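Local structure of putative PAS/PAC sensor protein (Nakamurella multipartita DSM 44233, 6HMJ) at residues P45-V48 with L49-H53; L64-C67 with L68-R72. The protein senses blue light through a flavin mononucleotide chromophore and mediates RNA binding that regulates translation. All blocks are in the same frame, centred on the assembly; numbering follows the deposited sequence.

Contact 1 (P45-V48 with L49-H53); sequences PAVV and LAHLH
L49 N donates to P45 O at 3.1 Å with an N-H...O angle of 174°, and A50 N follows to A46 O, the i to i+4 pattern that defines the short helix 45-50 of the N-terminal PAS domain. The spacing then shortens to i to i+3, as H51 N reaches V48 O at 2.9 Å and L52 N reaches L49 O; the bonds from A50 N and H51 N to V47 O are weak.

A side chain backs up this last turn. ND1 of H51 donates to V47 O at 3.0 Å, approaching from above the carbonyl plane, while the oxygen lies 31° out of the imidazole plane. With chi1 at -66°, CG of H51 sits beside its own backbone N, which swings the ring back over the preceding turn. There V47 CG1 meets the ring edge in plane, 3.9 Å from H51 CE1. A leucine here would probably leave V47 O with only the weak bonds from A50 N and H51 N among the donors of this turn, and the helix end less firmly held. The backbone of H51 is itself tied to L81 of strand 74-82.

The buried side is apolar: V48 and L52 run alongside each other, pointing the same way, with W60 of helix 54-70 against both and F24 of strand 24-26 against V48. H53 serves as the N-cap of the next helix, its ND1 bonded to D55 N. Within the V48-L52 pair the touching atoms are CG1 of V48 and CD1 of L52, 3.8 Å apart.

Contact 2 (L64-C67 with L68-R72); sequences LQRC and LATGR
An ST turn at T70 finishes helix 54-70 of the N-terminal PAS domain, where residues 64-67 meet residues 68-72 across the last helical turn. The evidence for the turn is that T70 OG1 accepts from R72 N, two residues on, at 3.2 Å with an N-H...O angle of 163°. Separately, the same hydroxyl donates to R66 O, from above the carbonyl plane; the OG1 to R66 O distance is 2.5 Å, but at this resolution its shortness carries no weight. R66 O also receives T70 N at 2.7 Å, so backbone and side chain of a single residue both reach it. T70 chi1 of 67° places OG1 between the backbone N and the carbonyl carbon, within range of both partners, and turns CG2 alongside R66, 3.8 Å from R66 CG.

Upstream, L68 N to L64 O and A69 N to Q65 O continue the regular helix. The helical bonding ends with G71 N to C67 O at 2.8 Å, and G71 then leaves the right-handed helical region with phi at 75°, an angle at which a beta carbon would press on the carbonyl oxygen of T70.

On the outer side, the bent chain of Q65 crosses L68 at a slant, bringing its OE1 to 3.9 Å from L68 CD1. C67 is buried instead: its SG, anti to the backbone N, lies 3.6 Å from R72 O, and the C67 side chain touches V74, L94, A96 and V106 of the sheet. The chemistry implies a division of labour: apolar contacts seat one flank of the helix on the strands, while the T70 hydroxyl, directed to R66 O and accepting from R72 N, joins the last turn to the chain leaving it.

From the N terminus, both contacts are local closures within the first PAS domain, in series, neither nesting nor crossing. Contact 1 closes the turn at the end of helix 45-50, and H53 then starts helix 54-70. Contact 2 closes the far end of that second helix, after which the chain passes into strand 74-82. Their centres are 19 Å apart and their nearest atoms about 5 Å apart, so they do not touch; helix 54-70 connects them. W60 on this helix meets contact 1, whereas contact 2 rests on strands 74-82, 85-97 and 105-112. Together they mark two consecutive helix ends packed against the antiparallel sheet.

Contact 1 (P45-V48 with L49-H53)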
loop_
_atom_site.group_PDB
_atom_site.type_symbol
_atom_site.label_atom_id
_atom_site.label_comp_id
_atom_site.label_asym_id
_atom_site.label_seq_id
_atom_site.Cartn_x
_atom_site.Cartn_y
_atom_site.Cartn_z
ATOM N N PRO A 45 19.696 49.436 38.330
ATOM C CA PRO A 45 19.076 49.691 37.020
ATOM C C PRO A 45 20.092 49.925 35.914
ATOM O O PRO A 45 19.913 49.422 34.797
ATOM C CB PRO A 45 18.225 50.942 37.280
ATOM C CG PRO A 45 17.914 50.886 38.734
ATOM C CD PRO A 45 19.136 50.301 39.384
ATOM N N ALA A 46 21.161 50.677 36.193
ATOM C CA ALA A 46 22.208 50.879 35.197
ATOM C C ALA A 46 22.804 49.557 34.728
ATOM O O ALA A 46 23.269 49.458 33.586
ATOM C CB ALA A 46 23.304 51.780 35.769
ATOM N N VAL A 47 22.794 48.532 35.583
ATOM C CA VAL A 47 23.328 47.231 35.192
ATOM C C VAL A 47 22.370 46.519 34.247
ATOM O O VAL A 47 22.793 45.907 33.258
ATOM C CB VAL A 47 23.620 46.376 36.439
ATOM C CG1 VAL A 47 24.028 44.968 36.037
ATOM C CG2 VAL A 47 24.717 47.011 37.277
ATOM N N VAL A 48 21.070 46.570 34.541
ATOM C CA VAL A 48 20.081 45.972 33.649
ATOM C C VAL A 48 20.189 46.569 32.251
ATOM O O VAL A 48 20.333 45.847 31.258
ATOM C CB VAL A 48 18.663 46.143 34.224
ATOM C CG1 VAL A 48 17.613 45.729 33.195
ATOM C CG2 VAL A 48 18.505 45.326 35.495
ATOM N N LEU A 49 20.140 47.901 32.154
ATOM C CA LEU A 49 20.184 48.544 30.844
ATOM C C LEU A 49 21.452 48.195 30.079
ATOM O O LEU A 49 21.444 48.178 28.842
ATOM C CB LEU A 49 20.061 50.059 30.994
ATOM C CG LEU A 49 18.711 50.547 31.523
ATOM C CD1 LEU A 49 18.873 51.859 32.279
ATOM C CD2 LEU A 49 17.694 50.681 30.396
ATOM N N ALA A 50 22.550 47.922 30.786
ATOM C CA ALA A 50 23.797 47.567 30.119
ATOM C C ALA A 50 23.710 46.217 29.418
ATOM O O ALA A 50 24.507 45.956 28.509
ATOM C CB ALA A 50 24.951 47.562 31.123
ATOM N N HIS A 51 22.773 45.357 29.818
ATOM C CA HIS A 51 22.558 44.079 29.149
ATOM C C HIS A 51 21.410 44.117 28.149
ATOM O O HIS A 51 21.107 43.088 27.537
ATOM C CB HIS A 51 22.299 42.976 30.181
ATOM C CG HIS A 51 23.475 42.683 31.059
ATOM N ND1 HIS A 51 23.586 43.174 32.342
ATOM C CD2 HIS A 51 24.592 41.952 30.837
ATOM C CE1 HIS A 51 24.721 42.755 32.873
ATOM N NE2 HIS A 51 25.351 42.012 31.981
ATOM N N LEU A 52 20.760 45.264 27.978
ATOM C CA LEU A 52 19.805 45.454 26.897
ATOM C C LEU A 52 20.513 46.046 25.683
ATOM O O LEU A 52 21.600 46.621 25.784
ATOM C CB LEU A 52 18.647 46.360 27.316
ATOM C CG LEU A 52 17.535 45.757 28.179
ATOM C CD1 LEU A 52 18.050 45.155 29.472
ATOM C CD2 LEU A 52 16.489 46.822 28.470
ATOM N N HIS A 53 19.877 45.910 24.534
ATOM C CA HIS A 53 20.451 46.494 23.332
ATOM C C HIS A 53 20.244 48.007 23.348
ATOM O O HIS A 53 19.195 48.480 23.794
ATOM C CB HIS A 53 19.816 45.889 22.082
ATOM C CG HIS A 53 20.511 46.267 20.812
ATOM N ND1 HIS A 53 20.137 47.354 20.050
ATOM C CD2 HIS A 53 21.567 45.707 20.175
ATOM C CE1 HIS A 53 20.929 47.444 18.998
ATOM N NE2 HIS A 53 21.805 46.458 19.048
#

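Contact 2 (L64-C67 with L68-R72)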
loop_
_atom_site.group_PDB
_atom_site.type_symbol
_atom_site.label_atom_id
_atom_site.label_comp_id
_atom_site.label_asym_id
_atom_site.label_seq_id
_atom_site.Cartn_x
_atom_site.Cartn_y
_atom_site.Cartn_z
ATOM N N LEU A 64 9.540 52.053 32.512
ATOM C CA LEU A 64 9.760 52.099 33.954
ATOM C C LEU A 64 9.259 53.411 34.545
ATOM O O LEU A 64 8.618 53.416 35.602
ATOM C CB LEU A 64 11.242 51.897 34.262
ATOM C CG LEU A 64 11.643 51.942 35.736
ATOM C CD1 LEU A 64 10.686 51.130 36.594
ATOM C CD2 LEU A 64 13.065 51.430 35.901
ATOM N N GLN A 65 9.543 54.535 33.882
ATOM C CA GLN A 65 9.032 55.817 34.352
ATOM C C GLN A 65 7.514 55.883 34.230
ATOM O O GLN A 65 6.841 56.467 35.086
ATOM C CB GLN A 65 9.682 56.963 33.574
ATOM C CG GLN A 65 11.106 57.280 34.003
ATOM C CD GLN A 65 11.200 57.661 35.466
ATOM O OE1 GLN A 65 10.258 58.214 36.035
ATOM N NE2 GLN A 65 12.333 57.355 36.087
ATOM N N ARG A 66 6.956 55.286 33.174
ATOM C CA ARG A 66 5.511 55.317 32.984
ATOM C C ARG A 66 4.794 54.547 34.087
ATOM O O ARG A 66 3.816 55.035 34.664
ATOM C CB ARG A 66 5.151 54.747 31.612
ATOM C CG ARG A 66 3.658 54.556 31.391
ATOM C CD ARG A 66 3.327 54.319 29.923
ATOM N NE ARG A 66 4.267 53.399 29.284
ATOM C CZ ARG A 66 5.335 53.772 28.580
ATOM N NH1 ARG A 66 6.125 52.850 28.042
ATOM N NH2 ARG A 66 5.619 55.059 28.407
ATOM N N CYS A 67 5.268 53.335 34.392
ATOM C CA CYS A 67 4.635 52.537 35.438
ATOM C C CYS A 67 4.703 53.237 36.788
ATOM O O CYS A 67 3.793 53.089 37.611
ATOM C CB CYS A 67 5.294 51.159 35.523
ATOM S SG CYS A 67 4.480 50.000 36.660
ATOM N N LEU A 68 5.768 54.001 37.036
ATOM C CA LEU A 68 5.870 54.749 38.282
ATOM C C LEU A 68 4.757 55.787 38.375
ATOM O O LEU A 68 3.936 55.764 39.299
ATOM C CB LEU A 68 7.241 55.421 38.370
ATOM C CG LEU A 68 8.434 54.538 38.746
ATOM C CD1 LEU A 68 9.735 55.312 38.569
ATOM C CD2 LEU A 68 8.325 53.991 40.159
ATOM N N ALA A 69 4.683 56.682 37.388
ATOM C CA ALA A 69 3.713 57.770 37.441
ATOM C C ALA A 69 2.292 57.248 37.275
ATOM O O ALA A 69 1.386 57.635 38.022
ATOM C CB ALA A 69 4.033 58.808 36.366
ATOM N N THR A 70 2.078 56.366 36.298
ATOM C CA THR A 70 0.729 55.899 36.006
ATOM C C THR A 70 0.275 54.816 36.979
ATOM O O THR A 70 -0.907 54.763 37.339
ATOM C CB THR A 70 0.660 55.364 34.572
ATOM O OG1 THR A 70 1.451 54.172 34.467
ATOM C CG2 THR A 70 1.177 56.399 33.581
ATOM N N GLY A 71 1.184 53.946 37.413
ATOM C CA GLY A 71 0.785 52.803 38.205
ATOM C C GLY A 71 0.123 51.697 37.415
ATOM O O GLY A 71 -0.287 50.690 38.007
ATOM N N ARG A 72 0.008 51.853 36.101
ATOM C CA ARG A 72 -0.592 50.960 35.121
ATOM C C ARG A 72 0.449 49.945 34.653
ATOM O O ARG A 72 1.608 50.307 34.435
ATOM C CB ARG A 72 -1.074 51.787 33.932
ATOM C CG ARG A 72 -2.175 52.789 34.282
ATOM C CD ARG A 72 -2.485 53.716 33.112
ATOM N NE ARG A 72 -3.538 54.680 33.426
ATOM C CZ ARG A 72 -3.951 55.637 32.597
ATOM N NH1 ARG A 72 -3.388 55.776 31.403
ATOM N NH2 ARG A 72 -4.915 56.470 32.967
#